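Local atomic coordinates of sialidase B (Streptococcus pneumoniae serotype 4, PDB entry 4XJW), a protein that hydrolyses the glycosidic linkages that join terminal sialic acids to oligosaccharides, glycoproteins and glycolipids, and acts as an intramolecular trans-sialidase. Residues H231-K236 and S286-S291; K236-T241 and P254-K259; A305-A310 and N405-D410. The protein carries 1 engineered substitution. All blocks are in the same frame, centred on the assembly; numbering follows the deposited sequence.

Contact 1: H231-K236 and S286-S291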
loop_
_atom_site.group_PDB
_atom_site.type_symbol
_atom_site.label_atom_id
_atom_site.label_comp_id
_atom_site.label_asym_id
_atom_site.label_seq_id
_atom_site.Cartn_x
_atom_site.Cartn_y
_atom_site.Cartn_z
ATOM N N HIS A 231 -7.071 0.199 -6.509
ATOM C CA HIS A 231 -8.453 0.134 -6.018
ATOM C C HIS A 231 -8.694 -0.955 -4.965
ATOM O O HIS A 231 -8.161 -2.071 -5.067
ATOM C CB HIS A 231 -9.432 -0.139 -7.161
ATOM C CG HIS A 231 -9.465 0.913 -8.220
ATOM N ND1 HIS A 231 -9.590 2.259 -7.945
ATOM C CD2 HIS A 231 -9.424 0.809 -9.573
ATOM C CE1 HIS A 231 -9.613 2.940 -9.078
ATOM N NE2 HIS A 231 -9.517 2.080 -10.079
ATOM N N ASP A 232 -9.521 -0.640 -3.970
ATOM C CA ASP A 232 -10.033 -1.669 -3.076
ATOM C C ASP A 232 -10.902 -2.638 -3.885
ATOM O O ASP A 232 -11.312 -2.327 -5.010
ATOM C CB ASP A 232 -10.941 -1.087 -1.983
ATOM C CG ASP A 232 -10.235 -0.138 -1.031
ATOM O OD1 ASP A 232 -9.008 0.025 -1.103
ATOM O OD2 ASP A 232 -10.956 0.474 -0.203
ATOM N N SER A 233 -11.227 -3.782 -3.295
ATOM C CA SER A 233 -12.214 -4.702 -3.866
ATOM C C SER A 233 -13.511 -3.948 -4.207
ATOM O O SER A 233 -13.857 -3.013 -3.487
ATOM C CB SER A 233 -12.514 -5.816 -2.869
ATOM O OG SER A 233 -11.333 -6.532 -2.547
ATOM N N LYS A 234 -14.239 -4.319 -5.272
ATOM C CA LYS A 234 -13.952 -5.454 -6.148
ATOM C C LYS A 234 -12.687 -5.214 -6.977
ATOM O O LYS A 234 -12.455 -4.115 -7.483
ATOM C CB LYS A 234 -15.152 -5.687 -7.085
ATOM C CG LYS A 234 -15.485 -4.483 -7.966
ATOM C CD LYS A 234 -16.775 -4.656 -8.766
ATOM C CE LYS A 234 -17.036 -3.405 -9.601
ATOM N NZ LYS A 234 -18.037 -3.599 -10.687
ATOM N N SER A 235 -11.859 -6.245 -7.079
ATOM C CA SER A 235 -10.653 -6.181 -7.893
ATOM C C SER A 235 -10.049 -7.577 -7.950
ATOM O O SER A 235 -10.683 -8.553 -7.531
ATOM C CB SER A 235 -9.646 -5.218 -7.266
ATOM O OG SER A 235 -8.612 -4.896 -8.176
ATOM N N LYS A 236 -8.825 -7.679 -8.461
ATOM C CA LYS A 236 -7.998 -8.849 -8.177
ATOM C C LYS A 236 -6.935 -8.400 -7.189
ATOM O O LYS A 236 -6.127 -7.496 -7.471
ATOM C CB LYS A 236 -7.332 -9.458 -9.414
ATOM C CG LYS A 236 -6.478 -10.672 -9.014
ATOM C CD LYS A 236 -5.671 -11.269 -10.164
ATOM C CE LYS A 236 -4.743 -12.360 -9.622
ATOM N NZ LYS A 236 -5.492 -13.435 -8.897
ATOM N N SER A 286 -11.245 -11.752 -4.588
ATOM C CA SER A 286 -10.086 -11.084 -4.016
ATOM C C SER A 286 -9.990 -11.293 -2.511
ATOM O O SER A 286 -10.955 -11.694 -1.856
ATOM C CB SER A 286 -10.098 -9.588 -4.340
ATOM O OG SER A 286 -11.250 -8.951 -3.781
ATOM N N PHE A 287 -8.802 -11.022 -1.980
ATOM C CA PHE A 287 -8.608 -10.897 -0.537
ATOM C C PHE A 287 -8.231 -9.457 -0.270
ATOM O O PHE A 287 -7.689 -8.789 -1.141
ATOM C CB PHE A 287 -7.493 -11.812 -0.036
ATOM C CG PHE A 287 -7.719 -13.270 -0.340
ATOM C CD1 PHE A 287 -7.252 -13.822 -1.532
ATOM C CD2 PHE A 287 -8.376 -14.090 0.570
ATOM C CE1 PHE A 287 -7.447 -15.174 -1.809
ATOM C CE2 PHE A 287 -8.589 -15.440 0.297
ATOM C CZ PHE A 287 -8.124 -15.976 -0.903
ATOM N N ILE A 288 -8.518 -8.959 0.923
ATOM C CA ILE A 288 -8.186 -7.567 1.204
ATOM C C ILE A 288 -8.046 -7.362 2.706
ATOM O O ILE A 288 -8.807 -7.943 3.466
ATOM C CB ILE A 288 -9.230 -6.617 0.555
ATOM C CG1 ILE A 288 -8.949 -5.148 0.910
ATOM C CG2 ILE A 288 -10.663 -7.043 0.942
ATOM C CD1 ILE A 288 -9.715 -4.159 0.030
ATOM N N ASP A 289 -7.043 -6.574 3.117
ATOM C CA ASP A 289 -6.829 -6.218 4.532
ATOM C C ASP A 289 -6.404 -7.396 5.397
ATOM O O ASP A 289 -7.238 -8.131 5.924
ATOM C CB ASP A 289 -8.060 -5.517 5.144
ATOM C CG ASP A 289 -8.334 -4.166 4.516
ATOM O OD1 ASP A 289 -7.493 -3.689 3.725
ATOM O OD2 ASP A 289 -9.401 -3.573 4.801
ATOM N N SER A 290 -5.097 -7.561 5.551
ATOM C CA SER A 290 -4.570 -8.681 6.315
ATOM C C SER A 290 -4.062 -8.276 7.688
ATOM O O SER A 290 -3.762 -7.097 7.941
ATOM C CB SER A 290 -3.468 -9.410 5.536
ATOM O OG SER A 290 -2.321 -8.594 5.353
ATOM N N SER A 291 -3.929 -9.274 8.557
ATOM C CA SER A 291 -3.480 -9.061 9.932
ATOM C C SER A 291 -2.747 -10.310 10.417
ATOM O O SER A 291 -3.162 -11.434 10.098
ATOM C CB SER A 291 -4.669 -8.754 10.850
ATOM O OG SER A 291 -4.213 -8.178 12.056
HETATM O O HOH W 1 -13.377 -8.780 -5.621
#
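Ser233 and Ser286 meet hydroxyl to hydroxyl where the loop carrying Asp232 in the sialidase beta-propeller leans on strand 286-294, the first strand of the next blade. Their OG atoms are 2.7 Å apart and hydrogen-bonded, and either may donate. Ser286 reaches its partner with OG between the backbone N and the carbonyl carbon (chi1 62°). The same OG is hydrogen-bonded at 2.8 Å to a water, in a direction not decided; the water in turn accepts a longer bond from Ser235 N, so one hydroxyl grips the loop directly and through solvent. Next to that hydroxyl, Ser286 CB packs 3.4 Å from Ser235 O.

Farther along the strand, Ile288 offers two branches to the loop. CG2 packs its methyl 3.6 Å from Ser233 OG. CG1 stands anti to the backbone N (chi1 177°), and CD1 beyond it approaches Asp232 CB at 3.9 Å, the two side chains crossing at about a right angle. Asp232, by similarity the proton acceptor, thus rests its aliphatic part on Ile288, while its OD1 forms a salt bridge with Arg226 and its side chain touches Arg207, a probable substrate-binding residue. A cis peptide bond precedes Lys234 in the loop. The backbone N of Ser233 is buried here without a polar partner in the model, with Ile288 CD1 3.7 Å from it.

Contact 2: K236-T241 and P254-K259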
loop_
_atom_site.group_PDB
_atom_site.type_symbol
_atom_site.label_atom_id
_atom_site.label_comp_id
_atom_site.label_asym_id
_atom_site.label_seq_id
_atom_site.Cartn_x
_atom_site.Cartn_y
_atom_site.Cartn_z
ATOM N N LYS A 236 -8.825 -7.679 -8.461
ATOM C CA LYS A 236 -7.998 -8.849 -8.177
ATOM C C LYS A 236 -6.935 -8.400 -7.189
ATOM O O LYS A 236 -6.127 -7.496 -7.471
ATOM C CB LYS A 236 -7.332 -9.458 -9.414
ATOM C CG LYS A 236 -6.478 -10.672 -9.014
ATOM C CD LYS A 236 -5.671 -11.269 -10.164
ATOM C CE LYS A 236 -4.743 -12.360 -9.622
ATOM N NZ LYS A 236 -5.492 -13.435 -8.897
ATOM N N ILE A 237 -6.971 -9.009 -6.011
ATOM C CA ILE A 237 -5.977 -8.755 -4.980
ATOM C C ILE A 237 -5.643 -10.068 -4.290
ATOM O O ILE A 237 -6.550 -10.847 -3.991
ATOM C CB ILE A 237 -6.514 -7.776 -3.909
ATOM C CG1 ILE A 237 -7.020 -6.481 -4.545
ATOM C CG2 ILE A 237 -5.444 -7.527 -2.833
ATOM C CD1 ILE A 237 -7.851 -5.612 -3.592
ATOM N N ASN A 238 -4.348 -10.314 -4.056
ATOM C CA ASN A 238 -3.886 -11.458 -3.266
ATOM C C ASN A 238 -3.201 -10.932 -2.004
ATOM O O ASN A 238 -2.808 -9.776 -1.962
ATOM C CB ASN A 238 -2.864 -12.291 -4.064
ATOM C CG ASN A 238 -3.482 -13.073 -5.225
ATOM O OD1 ASN A 238 -4.635 -13.487 -5.178
ATOM N ND2 ASN A 238 -2.684 -13.299 -6.268
ATOM N N ILE A 239 -3.025 -11.783 -0.994
ATOM C CA ILE A 239 -2.209 -11.421 0.175
ATOM C C ILE A 239 -0.828 -12.040 0.022
ATOM O O ILE A 239 -0.706 -13.250 -0.168
ATOM C CB ILE A 239 -2.835 -11.910 1.492
ATOM C CG1 ILE A 239 -4.288 -11.431 1.639
ATOM C CG2 ILE A 239 -1.987 -11.450 2.675
ATOM C CD1 ILE A 239 -4.473 -9.908 1.529
ATOM N N ALA A 240 0.212 -11.208 0.088
ATOM C CA ALA A 240 1.590 -11.681 -0.062
ATOM C C ALA A 240 2.355 -11.444 1.231
ATOM O O ALA A 240 1.985 -10.581 2.034
ATOM C CB ALA A 240 2.286 -10.982 -1.237
ATOM N N THR A 241 3.420 -12.218 1.428
ATOM C CA THR A 241 4.261 -12.083 2.622
ATOM C C THR A 241 5.742 -12.146 2.277
ATOM O O THR A 241 6.130 -12.735 1.264
ATOM C CB THR A 241 3.955 -13.151 3.721
ATOM O OG1 THR A 241 4.196 -14.464 3.213
ATOM C CG2 THR A 241 2.509 -13.111 4.175
ATOM N N PRO A 254 8.911 -12.501 -2.030
ATOM C CA PRO A 254 7.551 -12.726 -1.524
ATOM C C PRO A 254 6.914 -14.047 -1.969
ATOM O O PRO A 254 7.234 -14.592 -3.036
ATOM C CB PRO A 254 6.767 -11.570 -2.139
ATOM C CG PRO A 254 7.783 -10.483 -2.329
ATOM C CD PRO A 254 9.029 -11.233 -2.765
ATOM N N ILE A 255 6.023 -14.548 -1.125
ATOM C CA ILE A 255 5.177 -15.687 -1.469
ATOM C C ILE A 255 3.746 -15.272 -1.209
ATOM O O ILE A 255 3.512 -14.209 -0.619
ATOM C CB ILE A 255 5.511 -16.956 -0.644
ATOM C CG1 ILE A 255 5.275 -16.725 0.860
ATOM C CG2 ILE A 255 6.924 -17.393 -0.945
ATOM C CD1 ILE A 255 5.352 -17.999 1.710
ATOM N N PHE A 256 2.789 -16.093 -1.632
ATOM C CA PHE A 256 1.390 -15.804 -1.312
ATOM C C PHE A 256 0.941 -16.534 -0.062
ATOM O O PHE A 256 1.235 -17.718 0.118
ATOM C CB PHE A 256 0.434 -16.171 -2.462
ATOM C CG PHE A 256 0.660 -15.394 -3.720
ATOM C CD1 PHE A 256 0.454 -14.018 -3.751
ATOM C CD2 PHE A 256 1.053 -16.034 -4.885
ATOM C CE1 PHE A 256 0.668 -13.301 -4.924
ATOM C CE2 PHE A 256 1.263 -15.331 -6.054
ATOM C CZ PHE A 256 1.070 -13.961 -6.079
ATOM N N ALA A 257 0.213 -15.812 0.788
ATOM C CA ALA A 257 -0.486 -16.390 1.929
ATOM C C ALA A 257 -1.916 -16.773 1.565
ATOM O O ALA A 257 -2.435 -17.792 2.043
ATOM C CB ALA A 257 -0.476 -15.436 3.115
ATOM N N MET A 258 -2.564 -15.944 0.749
ATOM C CA MET A 258 -3.904 -16.233 0.230
ATOM C C MET A 258 -3.966 -15.770 -1.210
ATOM O O MET A 258 -3.568 -14.643 -1.527
ATOM C CB MET A 258 -4.995 -15.508 1.038
ATOM C CG MET A 258 -5.096 -15.938 2.494
ATOM S SD MET A 258 -6.496 -15.159 3.318
ATOM C CE MET A 258 -6.228 -15.729 4.996
ATOM N N LYS A 259 -4.469 -16.633 -2.085
ATOM C CA LYS A 259 -4.552 -16.294 -3.495
ATOM C C LYS A 259 -5.730 -16.988 -4.151
ATOM O O LYS A 259 -6.187 -18.047 -3.693
ATOM C CB LYS A 259 -3.272 -16.695 -4.214
ATOM C CG LYS A 259 -3.148 -18.197 -4.373
ATOM C CD LYS A 259 -1.946 -18.570 -5.212
ATOM C CE LYS A 259 -1.961 -17.769 -6.488
ATOM N NZ LYS A 259 -0.846 -18.112 -7.413
#
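Ile239 and Met258 lie side by side on one face of a beta hairpin, pointing the same way, with Ile239 CG1 4.2 Å from Met258 CB. Ala257 extends this apolar patch: its CB is 4.3 Å from Ile239 CG2 and also meets the CG2 methyl of Thr241. Both Ala257 and Met258 face Ile239, which makes a classic beta bulge and shifts the antiparallel register by one. Ile239 O takes a 2.9 Å bond from Ala257 N, with the donor tilted 28° out of the carbonyl plane, and a weak one of 3.4 Å from Met258 N. Ile239 N returns a bond to Met258 O. Past the bulge, Ala240 and Phe256 form a non-hydrogen-bonded pair, and Thr241 and Ile255 a hydrogen-bonded one, joined in both directions.

On the opposite face, Asn238 CG is anti to the carbonyl carbon (chi1 -71°), and ND2 lies over the Phe256 ring, 3.6 Å from CE1, with amide and ring planes 73° apart; Ile239 O sits at the ring edge. The amide is held at both ends, ND2 donating to Tyr227 OH and OD1 accepting from Phe260 N, while OD1 also lies 3.3 Å from Lys259 CA. At the polar edge Lys259 NZ forms a salt bridge with Glu265; the buried Thr241 OG1, 3.4 Å from Ile255 CG1, accepts from Trp433 NE1.

The hairpin forms the outer two strands of a four-stranded propeller blade, its turn carrying the first BNR repeat. Strand 219-226 flanks strand 237-244 within the sheet, and Ile239 and Met258 pack against strands 286-294 and 301-308 of the next blade.

Contact 3: A305-A310 and N405-D410; sequences ADVMPA and NVFYKD
Ala310 N donates to Phe407 O at 2.8 Å, nearly along the C=O axis, tying the residues just after propeller strand 301-308 to a loop of the domain inserted after it. On the loop side, Asn405 to Tyr408 form a type I beta turn, closed by the bond from Tyr408 N to Asn405 O. An Asx turn is superposed on it: Asn405 OD1 accepts from Phe407 N at 2.9 Å, in the carbonyl plane and on a lone pair. These bonds fix the backbone from which Phe407 projects.

Phe407 supplies the largest share of the buried surface. Its CG stands anti to the carbonyl carbon (chi1 -78°), and the ring beyond it extends toward the strand end. There CE2 meets Val307 CG1 at 3.6 Å, the two side chains crossing at about a right angle. Val307 brings that methyl forward by holding it anti to its backbone N (chi1 -169°). Pro309 N lies in the ring plane at the edge, while its CG, 4.0 Å from Phe407 CD2, is off that plane, the two side chains crossing at a slant.

Tyr408 turns away from the strand; its ring has Asn405 CB over its centre on one face, and its hydroxyl bonds to Asn261 N. Lys409 meets Ala310 through its backbone and CB while its extended chain leads away: the CB methyl of Ala310 lies 3.3 Å from Lys409 N and 3.7 Å from Lys409 CB.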
loop_
_atom_site.group_PDB
_atom_site.type_symbol
_atom_site.label_atom_id
_atom_site.label_comp_id
_atom_site.label_asym_id
_atom_site.label_seq_id
_atom_site.Cartn_x
_atom_site.Cartn_y
_atom_site.Cartn_z
ATOM N N ALA A 305 -7.493 -12.399 6.790
ATOM C CA ALA A 305 -7.807 -11.398 5.760
ATOM C C ALA A 305 -9.290 -11.429 5.425
ATOM O O ALA A 305 -9.953 -12.435 5.652
ATOM C CB ALA A 305 -6.969 -11.625 4.491
ATOM N N ASP A 306 -9.813 -10.342 4.875
ATOM C CA ASP A 306 -11.170 -10.402 4.338
ATOM C C ASP A 306 -11.142 -11.195 3.040
ATOM O O ASP A 306 -10.162 -11.121 2.290
ATOM C CB ASP A 306 -11.722 -9.020 3.993
ATOM C CG ASP A 306 -11.727 -8.045 5.164
ATOM O OD1 ASP A 306 -11.821 -8.466 6.332
ATOM O OD2 ASP A 306 -11.663 -6.824 4.880
ATOM N N VAL A 307 -12.224 -11.924 2.761
ATOM C CA VAL A 307 -12.366 -12.614 1.475
ATOM C C VAL A 307 -13.580 -12.077 0.749
ATOM O O VAL A 307 -14.663 -11.978 1.332
ATOM C CB VAL A 307 -12.544 -14.126 1.650
ATOM C CG1 VAL A 307 -12.422 -14.825 0.294
ATOM C CG2 VAL A 307 -11.514 -14.654 2.607
ATOM N N MET A 308 -13.391 -11.746 -0.524
ATOM C CA MET A 308 -14.455 -11.233 -1.389
ATOM C C MET A 308 -14.727 -12.180 -2.549
ATOM O O MET A 308 -13.823 -12.509 -3.319
ATOM C CB MET A 308 -14.051 -9.879 -1.956
ATOM C CG MET A 308 -13.797 -8.813 -0.911
ATOM S SD MET A 308 -15.320 -8.293 -0.096
ATOM C CE MET A 308 -14.664 -7.137 1.108
ATOM N N PRO A 309 -15.982 -12.621 -2.694
ATOM C CA PRO A 309 -16.370 -13.390 -3.875
ATOM C C PRO A 309 -16.229 -12.562 -5.151
ATOM O O PRO A 309 -16.074 -11.335 -5.100
ATOM C CB PRO A 309 -17.853 -13.693 -3.621
ATOM C CG PRO A 309 -18.015 -13.601 -2.124
ATOM C CD PRO A 309 -17.100 -12.466 -1.749
ATOM N N ALA A 310 -16.283 -13.238 -6.294
ATOM C CA ALA A 310 -16.135 -12.574 -7.584
ATOM C C ALA A 310 -17.010 -11.329 -7.706
ATOM O O ALA A 310 -18.214 -11.379 -7.480
ATOM C CB ALA A 310 -16.425 -13.535 -8.713
ATOM N N ASN A 405 -13.633 -22.827 -8.138
ATOM C CA ASN A 405 -13.715 -22.406 -6.741
ATOM C C ASN A 405 -15.064 -21.738 -6.489
ATOM O O ASN A 405 -15.556 -20.982 -7.330
ATOM C CB ASN A 405 -12.560 -21.444 -6.435
ATOM C CG ASN A 405 -12.402 -21.162 -4.957
ATOM O OD1 ASN A 405 -13.272 -20.569 -4.333
ATOM N ND2 ASN A 405 -11.274 -21.572 -4.393
ATOM N N VAL A 406 -15.657 -21.996 -5.323
ATOM C CA VAL A 406 -16.985 -21.470 -5.024
ATOM C C VAL A 406 -17.014 -19.945 -4.892
ATOM O O VAL A 406 -18.087 -19.345 -4.856
ATOM C CB VAL A 406 -17.610 -22.118 -3.763
ATOM C CG1 VAL A 406 -17.811 -23.607 -3.969
ATOM C CG2 VAL A 406 -16.755 -21.834 -2.523
ATOM N N PHE A 407 -15.837 -19.325 -4.825
ATOM C CA PHE A 407 -15.736 -17.868 -4.795
ATOM C C PHE A 407 -15.658 -17.227 -6.189
ATOM O O PHE A 407 -15.594 -15.999 -6.314
ATOM C CB PHE A 407 -14.525 -17.455 -3.945
ATOM C CG PHE A 407 -14.779 -17.535 -2.462
ATOM C CD1 PHE A 407 -14.575 -18.723 -1.772
ATOM C CD2 PHE A 407 -15.230 -16.424 -1.765
ATOM C CE1 PHE A 407 -14.815 -18.794 -0.404
ATOM C CE2 PHE A 407 -15.486 -16.492 -0.395
ATOM C CZ PHE A 407 -15.269 -17.670 0.276
ATOM N N TYR A 408 -15.701 -18.052 -7.234
ATOM C CA TYR A 408 -15.472 -17.575 -8.596
ATOM C C TYR A 408 -16.763 -17.271 -9.350
ATOM O O TYR A 408 -17.813 -17.859 -9.077
ATOM C CB TYR A 408 -14.693 -18.598 -9.423
ATOM C CG TYR A 408 -13.267 -18.866 -9.001
ATOM C CD1 TYR A 408 -12.659 -18.153 -7.973
ATOM C CD2 TYR A 408 -12.526 -19.840 -9.653
ATOM C CE1 TYR A 408 -11.337 -18.416 -7.611
ATOM C CE2 TYR A 408 -11.224 -20.105 -9.299
ATOM C CZ TYR A 408 -10.633 -19.400 -8.279
ATOM O OH TYR A 408 -9.322 -19.705 -7.952
ATOM N N LYS A 409 -16.652 -16.379 -10.326
ATOM C CA LYS A 409 -17.795 -15.975 -11.147
ATOM C C LYS A 409 -18.314 -17.148 -11.979
ATOM O O LYS A 409 -19.519 -17.298 -12.159
ATOM C CB LYS A 409 -17.383 -14.824 -12.062
ATOM C CG LYS A 409 -18.425 -14.433 -13.103
ATOM C CD LYS A 409 -17.899 -13.286 -13.948
ATOM C CE LYS A 409 -18.899 -12.864 -15.008
ATOM N NZ LYS A 409 -18.387 -11.736 -15.839
ATOM N N ASP A 410 -17.404 -17.998 -12.447
ATOM C CA ASP A 410 -17.763 -19.077 -13.369
ATOM C C ASP A 410 -18.147 -20.396 -12.688
ATOM O O ASP A 410 -18.394 -21.399 -13.367
ATOM C CB ASP A 410 -16.618 -19.340 -14.357
ATOM C CG ASP A 410 -16.414 -18.210 -15.354
ATOM O OD1 ASP A 410 -17.072 -17.153 -15.241
ATOM O OD2 ASP A 410 -15.562 -18.392 -16.257
#

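The three contacts cluster beside the loop of Asp232, with contact 3 farthest from the centre of the chain. Contact 2 is nested along the chain inside the loop closed by contact 1, their centres 10 Å apart and Lys236 shared. Contact 3 follows in series, its centre 11 and 14 Å from those of contacts 1 and 2. Contact 2 belongs to one four-stranded blade; strands 286-294 and 301-308, which carry contacts 1 and 3, are neighbours in the next. Backbone bonds join contact 1 to contact 2 (Phe287 N to Ile237 O) and contact 3 (Met308 N to Ser286 O); contacts 2 and 3 touch by packing of Met258 and Ile239 on Ala305. One strand pair thus connects the Asp232 loop, the adjoining blade and the inserted domain.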